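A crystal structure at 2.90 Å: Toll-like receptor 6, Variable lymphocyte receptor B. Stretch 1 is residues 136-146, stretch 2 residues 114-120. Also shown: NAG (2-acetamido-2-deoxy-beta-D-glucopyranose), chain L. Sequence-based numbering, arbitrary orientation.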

ATOM      1  N   LEU B 136     -37.938 -17.379 -31.963  1.00 80.62           N
ATOM      2  CA  LEU B 136     -36.869 -16.993 -32.889  1.00 76.88           C
ATOM      3  C   LEU B 136     -37.365 -16.621 -34.297  1.00 77.62           C
ATOM      4  O   LEU B 136     -37.837 -17.484 -35.026  1.00 88.51           O
ATOM      5  CB  LEU B 136     -35.859 -18.136 -32.983  1.00 76.66           C
ATOM      6  CG  LEU B 136     -34.487 -17.996 -32.320  1.00 80.00           C
ATOM      7  CD1 LEU B 136     -34.427 -16.832 -31.323  1.00 83.57           C
ATOM      8  CD2 LEU B 136     -34.033 -19.325 -31.697  1.00 69.43           C
ATOM      9  N   PRO B 137     -37.223 -15.339 -34.694  1.00 79.92           N
ATOM     10  CA  PRO B 137     -37.775 -14.757 -35.930  1.00 75.48           C
ATOM     11  C   PRO B 137     -37.051 -15.148 -37.225  1.00 77.24           C
ATOM     12  O   PRO B 137     -37.303 -14.528 -38.255  1.00 79.61           O
ATOM     13  CB  PRO B 137     -37.587 -13.250 -35.722  1.00 66.27           C
ATOM     14  CG  PRO B 137     -37.050 -13.082 -34.344  1.00 63.17           C
ATOM     15  CD  PRO B 137     -36.403 -14.356 -33.971  1.00 69.26           C
ATOM     16  N   VAL B 138     -36.167 -16.136 -37.173  1.00 79.22           N
ATOM     17  CA  VAL B 138     -35.421 -16.573 -38.344  1.00 74.79           C
ATOM     18  C   VAL B 138     -36.310 -17.354 -39.301  1.00 78.54           C
ATOM     19  O   VAL B 138     -36.617 -18.519 -39.045  1.00 82.49           O
ATOM     20  CB  VAL B 138     -34.264 -17.491 -37.932  1.00 69.77           C
ATOM     21  CG1 VAL B 138     -33.498 -17.982 -39.160  1.00 65.00           C
ATOM     22  CG2 VAL B 138     -33.346 -16.771 -36.964  1.00 66.32           C
ATOM     23  N   CYS B 139     -36.721 -16.719 -40.400  1.00 76.09           N
ATOM     24  CA  CYS B 139     -37.546 -17.385 -41.410  1.00 76.20           C
ATOM     25  C   CYS B 139     -36.668 -18.133 -42.412  1.00 79.14           C
ATOM     26  O   CYS B 139     -35.450 -17.990 -42.407  1.00 83.30           O
ATOM     27  CB  CYS B 139     -38.424 -16.389 -42.174  1.00 83.18           C
ATOM     28  SG  CYS B 139     -39.591 -15.364 -41.245  1.00114.15           S
ATOM     29  N   LYS B 140     -37.291 -18.908 -43.294  1.00 82.48           N
ATOM     30  CA  LYS B 140     -36.542 -19.722 -44.245  1.00 85.03           C
ATOM     31  C   LYS B 140     -35.707 -18.894 -45.233  1.00 79.40           C
ATOM     32  O   LYS B 140     -34.696 -19.369 -45.753  1.00 73.60           O
ATOM     33  CB  LYS B 140     -37.479 -20.678 -44.998  1.00 84.26           C
ATOM     34  CG  LYS B 140     -38.347 -20.018 -46.063  1.00 74.42           C
ATOM     35  CD  LYS B 140     -38.910 -21.058 -47.007  1.00 69.90           C
ATOM     36  CE  LYS B 140     -40.258 -20.635 -47.571  1.00 72.06           C
ATOM     37  NZ  LYS B 140     -40.873 -21.704 -48.435  1.00 75.21           N
ATOM     38  N   GLU B 141     -36.125 -17.658 -45.486  1.00 77.51           N
ATOM     39  CA  GLU B 141     -35.461 -16.835 -46.490  1.00 78.60           C
ATOM     40  C   GLU B 141     -34.099 -16.342 -46.015  1.00 80.71           C
ATOM     41  O   GLU B 141     -33.271 -15.919 -46.826  1.00 80.02           O
ATOM     42  CB  GLU B 141     -36.338 -15.654 -46.910  1.00 78.08           C
ATOM     43  CG  GLU B 141     -37.501 -16.014 -47.819  1.00 78.87           C
ATOM     44  CD  GLU B 141     -38.735 -16.429 -47.042  1.00 94.57           C
ATOM     45  OE1 GLU B 141     -38.664 -16.460 -45.797  1.00 96.23           O
ATOM     46  OE2 GLU B 141     -39.777 -16.722 -47.671  1.00100.87           O
ATOM     47  N   PHE B 142     -33.877 -16.398 -44.702  1.00 79.75           N
ATOM     48  CA  PHE B 142     -32.603 -15.992 -44.108  1.00 76.83           C
ATOM     49  C   PHE B 142     -31.427 -16.723 -44.748  1.00 66.08           C
ATOM     50  O   PHE B 142     -30.275 -16.406 -44.489  1.00 66.61           O
ATOM     51  CB  PHE B 142     -32.599 -16.239 -42.594  1.00 80.67           C
ATOM     52  CG  PHE B 142     -33.347 -15.205 -41.803  1.00 79.62           C
ATOM     53  CD1 PHE B 142     -32.792 -14.667 -40.651  1.00 66.82           C
ATOM     54  CD2 PHE B 142     -34.606 -14.771 -42.211  1.00 78.20           C
ATOM     55  CE1 PHE B 142     -33.478 -13.712 -39.915  1.00 62.10           C
ATOM     56  CE2 PHE B 142     -35.299 -13.817 -41.477  1.00 75.99           C
ATOM     57  CZ  PHE B 142     -34.734 -13.287 -40.327  1.00 67.58           C
ATOM     58  N   GLY B 143     -31.724 -17.708 -45.581  1.00 69.76           N
ATOM     59  CA  GLY B 143     -30.686 -18.440 -46.269  1.00 74.26           C
ATOM     60  C   GLY B 143     -30.026 -17.593 -47.332  1.00 84.56           C
ATOM     61  O   GLY B 143     -28.863 -17.828 -47.649  1.00 89.37           O
ATOM     62  N   ASN B 144     -30.770 -16.614 -47.867  1.00 87.75           N
ATOM     63  CA  ASN B 144     -30.295 -15.722 -48.940  1.00 84.12           C
ATOM     64  C   ASN B 144     -29.257 -14.720 -48.431  1.00 73.17           C
ATOM     65  O   ASN B 144     -28.520 -14.121 -49.216  1.00 69.70           O
ATOM     66  CB  ASN B 144     -31.473 -14.986 -49.614  1.00 90.24           C
ATOM     67  CG  ASN B 144     -31.071 -14.263 -50.908  1.00 92.71           C
ATOM     68  OD1 ASN B 144     -30.208 -14.736 -51.641  1.00 85.72           O
ATOM     69  ND2 ASN B 144     -31.710 -13.108 -51.185  1.00104.04           N
ATOM     70  N   LEU B 145     -29.215 -14.552 -47.110  1.00 67.44           N
ATOM     71  CA  LEU B 145     -28.254 -13.674 -46.458  1.00 68.30           C
ATOM     72  C   LEU B 145     -26.861 -14.289 -46.456  1.00 71.85           C
ATOM     73  O   LEU B 145     -26.242 -14.436 -45.403  1.00 74.95           O
ATOM     74  CB  LEU B 145     -28.678 -13.387 -45.019  1.00 64.20           C
ATOM     75  CG  LEU B 145     -30.080 -12.836 -44.770  1.00 70.45           C
ATOM     76  CD1 LEU B 145     -30.141 -12.212 -43.385  1.00 66.88           C
ATOM     77  CD2 LEU B 145     -30.455 -11.813 -45.819  1.00 75.67           C
ATOM     78  N   THR B 146     -26.369 -14.636 -47.637  1.00 66.88           N
ATOM     79  CA  THR B 146     -25.066 -15.271 -47.768  1.00 71.23           C
ATOM     80  C   THR B 146     -23.933 -14.443 -47.142  1.00 74.47           C
ATOM     81  O   THR B 146     -22.980 -15.000 -46.603  1.00 73.91           O
ATOM     82  CB  THR B 146     -24.741 -15.561 -49.250  1.00 77.81           C
ATOM     83  OG1 THR B 146     -23.611 -14.780 -49.660  1.00 89.90           O
ATOM     84  CG2 THR B 146     -25.943 -15.244 -50.149  1.00 61.73           C
TER
HETATM   85  C1  NAG L 911     -31.672 -12.695 -52.585  1.00 64.24           C
HETATM   86  C2  NAG L 911     -32.772 -11.697 -53.009  1.00 78.46           C
HETATM   87  C3  NAG L 911     -32.668 -11.163 -54.461  1.00 84.38           C
HETATM   88  C4  NAG L 911     -31.247 -10.636 -54.683  1.00 80.10           C
HETATM   89  C5  NAG L 911     -30.190 -11.661 -54.260  1.00 79.04           C
HETATM   90  C6  NAG L 911     -28.828 -10.976 -54.272  1.00 91.87           C
HETATM   91  C7  NAG L 911     -34.851 -11.663 -51.802  1.00 99.85           C
HETATM   92  C8  NAG L 911     -36.339 -11.767 -51.978  1.00 98.43           C
HETATM   93  N2  NAG L 911     -34.083 -12.251 -52.718  1.00 83.88           N
HETATM   94  O3  NAG L 911     -33.645 -10.160 -54.780  1.00 73.86           O
HETATM   95  O4  NAG L 911     -31.008 -10.260 -56.032  1.00 76.34           O
HETATM   96  O5  NAG L 911     -30.378 -12.238 -52.971  1.00 75.86           O
HETATM   97  O6  NAG L 911     -27.885 -11.816 -53.653  1.00 96.34           O
HETATM   98  O7  NAG L 911     -34.375 -11.049 -50.844  1.00110.63           O
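Stretch 2 (114-120) NISCCPM

Stretch 2 enters as a short strand at Asn114 and Ile115 and continues as loop through Met120; stretch 1 is loop or turn around a single 3-10 segment, Lys140 to Gly143. The two run in the same direction, since the nearest CA pairs advance together: Pro137 with Ile115 at 7.0 Å, Cys139 with Cys117 at 5.4 Å, Glu141 with Cys118 at 5.5 Å and Leu145 with Met120 at 7.2 Å. Backbone hydrogen bonds run from Phe142 N to Cys139 O (3.2 Å) and from Asn144 N to Glu141 O (2.8 Å). No hydrogen bond crosses between the stretches; a disulfide and apolar packing join them, burying 479 Å² in all.

The disulfide links Cys139 SG to Cys117 SG at 2.0 Å, with chi3 of -65°, and joins the pair whose CA atoms are closest, 5.4 Å apart. Before it, Pro137 CB lies 4.5 Å from Ile115 CD1, a loose apolar contact. Beyond it, Glu141, with chi1 in m, points its CB toward stretch 2: its OE1 comes within 3.5 Å of Cys117 CB, and its CB within 3.9 Å of Cys118 SG. Phe142 leaves its backbone sideways, but its ring reaches stretch 2. Pro119 CG sits over one ring face, 3.8 Å from the Phe142 ring centroid and 26° off the normal, a CH-pi contact, while Cys117 O lies at the ring edge, 3.3 Å from Phe142 CE2. Leu145 closes the far end: its CD1 packs 3.7 Å from Pro119 CB, and its CD2 approaches Pro119 O at 3.2 Å and Met120 O at 3.4 Å. Pro119 thus packs against both Phe142 and Leu145. Asn144 carries the glycan through its ND2, bonded to NAG C1 at 1.5 Å; the sugar's O7 comes 3.0 Å from Cys118 SG, so the NAG also touches stretch 2.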

ATOM      1  N   ASN B 114     -42.959  -8.710 -34.460  1.00 74.42           N
ATOM      2  CA  ASN B 114     -43.221  -9.157 -35.828  1.00 75.16           C
ATOM      3  C   ASN B 114     -42.095  -8.643 -36.742  1.00 81.48           C
ATOM      4  O   ASN B 114     -41.467  -7.629 -36.442  1.00 89.26           O
ATOM      5  CB  ASN B 114     -44.610  -8.675 -36.298  1.00 75.01           C
ATOM      6  CG  ASN B 114     -45.153  -9.456 -37.529  1.00109.80           C
ATOM      7  OD1 ASN B 114     -44.636 -10.512 -37.903  1.00106.44           O
ATOM      8  ND2 ASN B 114     -46.213  -8.926 -38.145  1.00105.07           N
ATOM      9  N   ILE B 115     -41.846  -9.338 -37.851  1.00 77.85           N
ATOM     10  CA  ILE B 115     -40.712  -9.047 -38.730  1.00 66.90           C
ATOM     11  C   ILE B 115     -40.914  -9.627 -40.147  1.00 70.14           C
ATOM     12  O   ILE B 115     -41.258 -10.796 -40.304  1.00 62.91           O
ATOM     13  CB  ILE B 115     -39.405  -9.616 -38.113  1.00 53.39           C
ATOM     14  CG1 ILE B 115     -38.729  -8.601 -37.216  1.00 64.26           C
ATOM     15  CG2 ILE B 115     -38.405 -10.006 -39.164  1.00 50.40           C
ATOM     16  CD1 ILE B 115     -37.294  -8.947 -36.990  1.00 72.78           C
ATOM     17  N   SER B 116     -40.710  -8.816 -41.183  1.00 83.35           N
ATOM     18  CA  SER B 116     -40.736  -9.340 -42.550  1.00 88.94           C
ATOM     19  C   SER B 116     -39.820 -10.555 -42.616  1.00 96.11           C
ATOM     20  O   SER B 116     -38.777 -10.584 -41.967  1.00 90.13           O
ATOM     21  CB  SER B 116     -40.287  -8.284 -43.568  1.00 83.82           C
ATOM     22  OG  SER B 116     -40.012  -8.866 -44.839  1.00 83.18           O
ATOM     23  N   CYS B 117     -40.206 -11.563 -43.390  1.00104.38           N
ATOM     24  CA  CYS B 117     -39.428 -12.798 -43.441  1.00102.08           C
ATOM     25  C   CYS B 117     -38.153 -12.680 -44.283  1.00104.96           C
ATOM     26  O   CYS B 117     -37.229 -13.486 -44.134  1.00103.85           O
ATOM     27  CB  CYS B 117     -40.292 -13.974 -43.914  1.00 96.24           C
ATOM     28  SG  CYS B 117     -41.076 -14.973 -42.593  1.00170.39           S
ATOM     29  N   CYS B 118     -38.083 -11.672 -45.150  1.00104.00           N
ATOM     30  CA  CYS B 118     -36.917 -11.539 -46.018  1.00 95.59           C
ATOM     31  C   CYS B 118     -36.076 -10.274 -45.806  1.00 96.60           C
ATOM     32  O   CYS B 118     -36.346  -9.231 -46.415  1.00 99.38           O
ATOM     33  CB  CYS B 118     -37.317 -11.665 -47.481  1.00 90.18           C
ATOM     34  SG  CYS B 118     -35.938 -12.153 -48.518  1.00134.81           S
ATOM     35  N   PRO B 119     -35.047 -10.379 -44.942  1.00 84.19           N
ATOM     36  CA  PRO B 119     -34.029  -9.359 -44.686  1.00 72.66           C
ATOM     37  C   PRO B 119     -33.185  -9.102 -45.920  1.00 78.93           C
ATOM     38  O   PRO B 119     -32.966 -10.013 -46.714  1.00 68.67           O
ATOM     39  CB  PRO B 119     -33.150 -10.009 -43.613  1.00 65.37           C
ATOM     40  CG  PRO B 119     -34.018 -10.975 -42.952  1.00 66.66           C
ATOM     41  CD  PRO B 119     -34.879 -11.531 -44.043  1.00 79.20           C
ATOM     42  N   MET B 120     -32.704  -7.871 -46.061  1.00 88.11           N
ATOM     43  CA  MET B 120     -31.912  -7.476 -47.224  1.00 73.19           C
ATOM     44  C   MET B 120     -30.636  -8.312 -47.370  1.00 65.85           C
ATOM     45  O   MET B 120     -29.898  -8.540 -46.407  1.00 53.73           O
ATOM     46  CB  MET B 120     -31.603  -5.972 -47.188  1.00 67.44           C
ATOM     47  CG  MET B 120     -31.157  -5.453 -45.819  1.00 86.51           C
ATOM     48  SD  MET B 120     -32.387  -4.476 -44.938  1.00102.63           S
ATOM     49  CE  MET B 120     -33.840  -4.932 -45.873  1.00 60.60           C
TER